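Local atomic coordinates of Cbs-cp12 (Microcystis aeruginosa PCC 7806, PDB entry 5NMU), a protein that probably takes part in the redox regulation of photosynthesis, joining a pair of CBS domains to a CP12 domain in a subunit that assembles into hexamers. Residues R96-T101 with G116-S121; A151-K156 with P161-A166. All coordinates share one frame; numbering follows the deposited sequence.

Contact 1 of 2, residues R96-T101 with G116-S121; sequences RLFAQT and GIISVS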
loop_
_atom_site.group_PDB
_atom_site.type_symbol
_atom_site.label_atom_id
_atom_site.label_comp_id
_atom_site.label_asym_id
_atom_site.label_seq_id
_atom_site.Cartn_x
_atom_site.Cartn_y
_atom_site.Cartn_z
ATOM N N ARG A 96 2.035 18.610 2.029
ATOM C CA ARG A 96 0.837 17.816 1.763
ATOM C C ARG A 96 0.969 17.004 0.495
ATOM O O ARG A 96 0.575 15.835 0.513
ATOM C CB ARG A 96 -0.389 18.693 1.688
ATOM C CG ARG A 96 -1.667 17.907 1.513
ATOM C CD ARG A 96 -2.811 18.820 1.684
ATOM N NE ARG A 96 -4.047 18.037 1.710
ATOM C CZ ARG A 96 -4.601 17.483 2.792
ATOM N NH1 ARG A 96 -4.041 17.586 4.008
ATOM N NH2 ARG A 96 -5.750 16.823 2.633
ATOM N N LEU A 97 1.497 17.618 -0.585
ATOM C CA LEU A 97 1.803 16.873 -1.805
ATOM C C LEU A 97 2.658 15.621 -1.511
ATOM O O LEU A 97 2.405 14.519 -2.051
ATOM C CB LEU A 97 2.587 17.770 -2.800
ATOM C CG LEU A 97 2.950 17.204 -4.173
ATOM C CD1 LEU A 97 1.739 16.771 -4.964
ATOM C CD2 LEU A 97 3.778 18.161 -5.008
ATOM N N PHE A 98 3.734 15.842 -0.751
ATOM C CA PHE A 98 4.706 14.783 -0.464
ATOM C C PHE A 98 4.010 13.668 0.329
ATOM O O PHE A 98 4.180 12.504 -0.003
ATOM C CB PHE A 98 5.916 15.315 0.272
ATOM C CG PHE A 98 6.903 16.076 -0.581
ATOM C CD1 PHE A 98 6.696 16.328 -1.940
ATOM C CD2 PHE A 98 8.038 16.574 0.012
ATOM C CE1 PHE A 98 7.643 17.039 -2.686
ATOM C CE2 PHE A 98 8.988 17.273 -0.704
ATOM C CZ PHE A 98 8.789 17.523 -2.056
ATOM N N ALA A 99 3.191 14.041 1.316
ATOM C CA ALA A 99 2.426 13.064 2.108
ATOM C C ALA A 99 1.464 12.256 1.249
ATOM O O ALA A 99 1.419 11.049 1.373
ATOM C CB ALA A 99 1.680 13.748 3.250
ATOM N N GLN A 100 0.771 12.924 0.331
ATOM C CA GLN A 100 -0.244 12.290 -0.484
ATOM C C GLN A 100 0.309 11.412 -1.582
ATOM O O GLN A 100 -0.372 10.458 -1.962
ATOM C CB GLN A 100 -1.136 13.304 -1.213
ATOM C CG GLN A 100 -2.091 14.064 -0.306
ATOM C CD GLN A 100 -2.827 15.178 -1.050
ATOM O OE1 GLN A 100 -3.828 15.665 -0.569
ATOM N NE2 GLN A 100 -2.311 15.604 -2.216
ATOM N N THR A 101 1.423 11.812 -2.180
ATOM C CA THR A 101 2.072 11.008 -3.188
ATOM C C THR A 101 3.141 10.053 -2.581
ATOM O O THR A 101 3.677 9.271 -3.310
ATOM C CB THR A 101 2.674 11.880 -4.331
ATOM O OG1 THR A 101 3.752 12.693 -3.849
ATOM C CG2 THR A 101 1.566 12.825 -4.921
ATOM N N GLY A 116 15.646 24.032 -8.869
ATOM C CA GLY A 116 16.115 23.535 -7.601
ATOM C C GLY A 116 15.509 22.174 -7.334
ATOM O O GLY A 116 14.843 21.575 -8.212
ATOM N N ILE A 117 15.741 21.683 -6.116
ATOM C CA ILE A 117 15.214 20.419 -5.660
ATOM C C ILE A 117 14.740 20.661 -4.221
ATOM O O ILE A 117 15.390 21.352 -3.443
ATOM C CB ILE A 117 16.273 19.310 -5.805
ATOM C CG1 ILE A 117 15.692 17.930 -5.526
ATOM C CG2 ILE A 117 17.498 19.568 -4.916
ATOM C CD1 ILE A 117 16.657 16.797 -5.947
ATOM N N ILE A 118 13.578 20.141 -3.890
ATOM C CA ILE A 118 13.000 20.347 -2.563
ATOM C C ILE A 118 12.665 18.963 -1.930
ATOM O O ILE A 118 12.092 18.076 -2.605
ATOM C CB ILE A 118 11.785 21.297 -2.630
ATOM C CG1 ILE A 118 11.340 21.705 -1.221
ATOM C CG2 ILE A 118 10.607 20.682 -3.360
ATOM C CD1 ILE A 118 10.382 22.870 -1.176
ATOM N N SER A 119 13.018 18.823 -0.648
ATOM C CA SER A 119 12.872 17.556 0.083
ATOM C C SER A 119 12.219 17.780 1.440
ATOM O O SER A 119 12.040 18.914 1.905
ATOM C CB SER A 119 14.233 16.945 0.363
ATOM O OG SER A 119 14.882 17.666 1.381
ATOM N N VAL A 120 11.866 16.651 2.034
ATOM C CA VAL A 120 11.389 16.621 3.394
ATOM C C VAL A 120 12.343 17.275 4.366
ATOM O O VAL A 120 11.865 17.947 5.293
ATOM C CB VAL A 120 10.981 15.195 3.865
ATOM C CG1 VAL A 120 9.704 14.822 3.152
ATOM C CG2 VAL A 120 12.064 14.135 3.632
ATOM N N SER A 121 13.652 17.118 4.140
ATOM C CA SER A 121 14.687 17.761 4.947
ATOM C C SER A 121 14.631 19.327 4.806
ATOM O O SER A 121 14.714 20.040 5.790
ATOM C CB SER A 121 16.081 17.267 4.551
ATOM O OG SER A 121 16.145 15.852 4.517
#
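In the second CBS domain, with its β-α-β-β-α core, Phe98 of helix 91-101 reaches across to the point where strand 113-119 gives way to helix 120-126, meeting Ile118, Ser119 and Val120. A large flat ring suits this place because one side chain can span the gap between a helix and a strand end whose nearest CA atoms, those of Phe98 and Val120, are 7.9 Å apart. Its CG stands beside the backbone N, anti to the carbonyl carbon (chi1 -76°), which sends the ring outward from the helix with its far edge leading. At that edge Phe98 CZ lies 3.4 Å from Ile118 O, close to the ring plane, while Phe98 CE2 is 3.9 Å from Ser119 C. Branched aliphatic residues supply the apolar partners: Ile118 CG2 touches Phe98 CZ at 3.9 Å, and Val120 CG1 approaches Phe98 CD2 obliquely at 4.0 Å. Ala106 of strand 105-110 and Tyr60 of the second subunit also pack on Phe98, tying this buried ring to the subunit interface. Ser119, whose carbonyl carbon meets the ring edge, is the N-cap of helix 120-126: its OG caps a backbone N of the first turn, and its own N donates to Asp122 OD2, as in a capping box.

Contact 2 of 2, residues A151-K156 with P161-A166; sequences AICAAK and PDCAAA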
loop_
_atom_site.group_PDB
_atom_site.type_symbol
_atom_site.label_atom_id
_atom_site.label_comp_id
_atom_site.label_asym_id
_atom_site.label_seq_id
_atom_site.Cartn_x
_atom_site.Cartn_y
_atom_site.Cartn_z
ATOM N N ALA A 151 -27.622 30.180 5.962
ATOM C CA ALA A 151 -28.792 29.302 5.775
ATOM C C ALA A 151 -29.559 29.182 7.103
ATOM O O ALA A 151 -30.775 29.412 7.152
ATOM C CB ALA A 151 -28.384 27.943 5.246
ATOM N N ILE A 152 -28.813 28.885 8.173
ATOM C CA ILE A 152 -29.372 28.720 9.517
ATOM C C ILE A 152 -30.091 29.995 9.978
ATOM O O ILE A 152 -31.230 29.927 10.470
ATOM C CB ILE A 152 -28.294 28.282 10.532
ATOM C CG1 ILE A 152 -27.954 26.803 10.333
ATOM C CG2 ILE A 152 -28.764 28.454 11.961
ATOM C CD1 ILE A 152 -26.571 26.371 10.805
ATOM N N CYS A 153 -29.443 31.132 9.782
ATOM C CA CYS A 153 -30.000 32.429 10.213
ATOM C C CYS A 153 -31.287 32.809 9.465
ATOM O O CYS A 153 -32.240 33.341 10.063
ATOM C CB CYS A 153 -28.939 33.516 10.065
ATOM S SG CYS A 153 -27.551 33.348 11.243
ATOM N N ALA A 154 -31.308 32.546 8.164
ATOM C CA ALA A 154 -32.499 32.764 7.345
ATOM C C ALA A 154 -33.654 31.792 7.678
ATOM O O ALA A 154 -34.835 32.195 7.677
ATOM C CB ALA A 154 -32.146 32.663 5.867
ATOM N N ALA A 155 -33.312 30.527 7.963
ATOM C CA ALA A 155 -34.327 29.548 8.375
ATOM C C ALA A 155 -34.882 29.858 9.764
ATOM O O ALA A 155 -36.076 30.048 9.915
ATOM C CB ALA A 155 -33.794 28.115 8.315
ATOM N N LYS A 156 -34.004 29.925 10.757
ATOM C CA LYS A 156 -34.412 30.052 12.155
ATOM C C LYS A 156 -34.511 31.471 12.728
ATOM O O LYS A 156 -34.966 31.601 13.848
ATOM C CB LYS A 156 -33.484 29.235 13.056
ATOM C CG LYS A 156 -33.355 27.762 12.689
ATOM C CD LYS A 156 -32.331 27.071 13.589
ATOM C CE LYS A 156 -32.613 25.579 13.766
ATOM N NZ LYS A 156 -31.938 24.774 12.733
ATOM N N PRO A 161 -30.428 31.854 18.944
ATOM C CA PRO A 161 -29.171 31.332 19.477
ATOM C C PRO A 161 -28.371 30.442 18.470
ATOM O O PRO A 161 -27.150 30.554 18.399
ATOM C CB PRO A 161 -29.610 30.541 20.729
ATOM C CG PRO A 161 -30.895 31.149 21.128
ATOM C CD PRO A 161 -31.555 31.612 19.873
ATOM N N ASP A 162 -29.055 29.610 17.683
ATOM C CA ASP A 162 -28.368 28.792 16.676
ATOM C C ASP A 162 -27.775 29.675 15.599
ATOM O O ASP A 162 -26.742 29.334 15.061
ATOM C CB ASP A 162 -29.324 27.806 16.001
ATOM C CG ASP A 162 -29.993 26.844 16.975
ATOM O OD1 ASP A 162 -29.608 26.762 18.162
ATOM O OD2 ASP A 162 -30.952 26.176 16.540
ATOM N N CYS A 163 -28.425 30.807 15.263
ATOM C CA CYS A 163 -27.834 31.760 14.320
ATOM C C CYS A 163 -26.513 32.275 14.878
ATOM O O CYS A 163 -25.492 32.278 14.182
ATOM C CB CYS A 163 -28.797 32.906 13.981
ATOM S SG CYS A 163 -28.110 34.274 12.984
ATOM N N ALA A 164 -26.518 32.657 16.146
ATOM C CA ALA A 164 -25.341 33.229 16.791
ATOM C C ALA A 164 -24.216 32.202 16.879
ATOM O O ALA A 164 -23.053 32.513 16.581
ATOM C CB ALA A 164 -25.690 33.797 18.160
ATOM N N ALA A 165 -24.573 30.973 17.227
ATOM C CA ALA A 165 -23.600 29.858 17.303
ATOM C C ALA A 165 -22.979 29.589 15.937
ATOM O O ALA A 165 -21.787 29.437 15.874
ATOM C CB ALA A 165 -24.230 28.588 17.873
ATOM N N ALA A 166 -23.756 29.634 14.850
ATOM C CA ALA A 166 -23.163 29.428 13.540
ATOM C C ALA A 166 -22.216 30.534 13.087
ATOM O O ALA A 166 -21.171 30.243 12.507
ATOM C CB ALA A 166 -24.209 29.125 12.493
#
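Lys156 N donates to Ile152 O at 2.8 Å, a bond of the last turn of helix 138-156, and both residues face helix 161-178 in the CP12 domain's helical hairpin. The two short segments run antiparallel at 171°, with axes 8.5 Å apart. Their covalent tie is the disulfide between Cys153 SG and Cys163 SG, at 2.0 Å. Its halves differ: Cys153 holds SG beside its backbone N, whereas Cys163 swings SG anti to its own N (chi1 172°), and the torsion about the S-S bond is 94°, near the relaxed value. The S-S bond brings the two cysteine CA atoms to 4.7 Å. Ile152 touches the other helix with both branches: CG2 rests 3.8 Å from Asp162 O, and CD1 meets CB of Ala166, a methyl that takes little room, at 4.0 Å. Toward the turn, the aliphatic part of Lys156 lies obliquely against Asp162, with Lys156 CE 3.3 Å from Asp162 OD2; the chain bends at its end, leaving NZ beyond salt-bridge range, so the opposite charges probably attract only loosely. With few apolar contacts beside the S-S bond, the hairpin end probably depends on a link that reduction can break, consistent with a redox-regulated protein.

Overall arrangement
Contact 1 and contact 2 belong to separate modules of one chain, the second CBS domain and the CP12 domain, and follow each other in series. Their centres are 42 Å apart and their nearest atoms about 23 Å apart, so they do not touch; helix 120-126, which begins within contact 1, is followed in the chain by helix 138-156, which ends in contact 2. The centre of contact 1 sits 3 Å from the chain centre, buried and flanked by two other subunits, whereas that of contact 2 lies 39 Å out, its segments touched by no other chain of the hexamer. Contact 1 thus relies on a buried ring, contact 2 on a covalent crosslink.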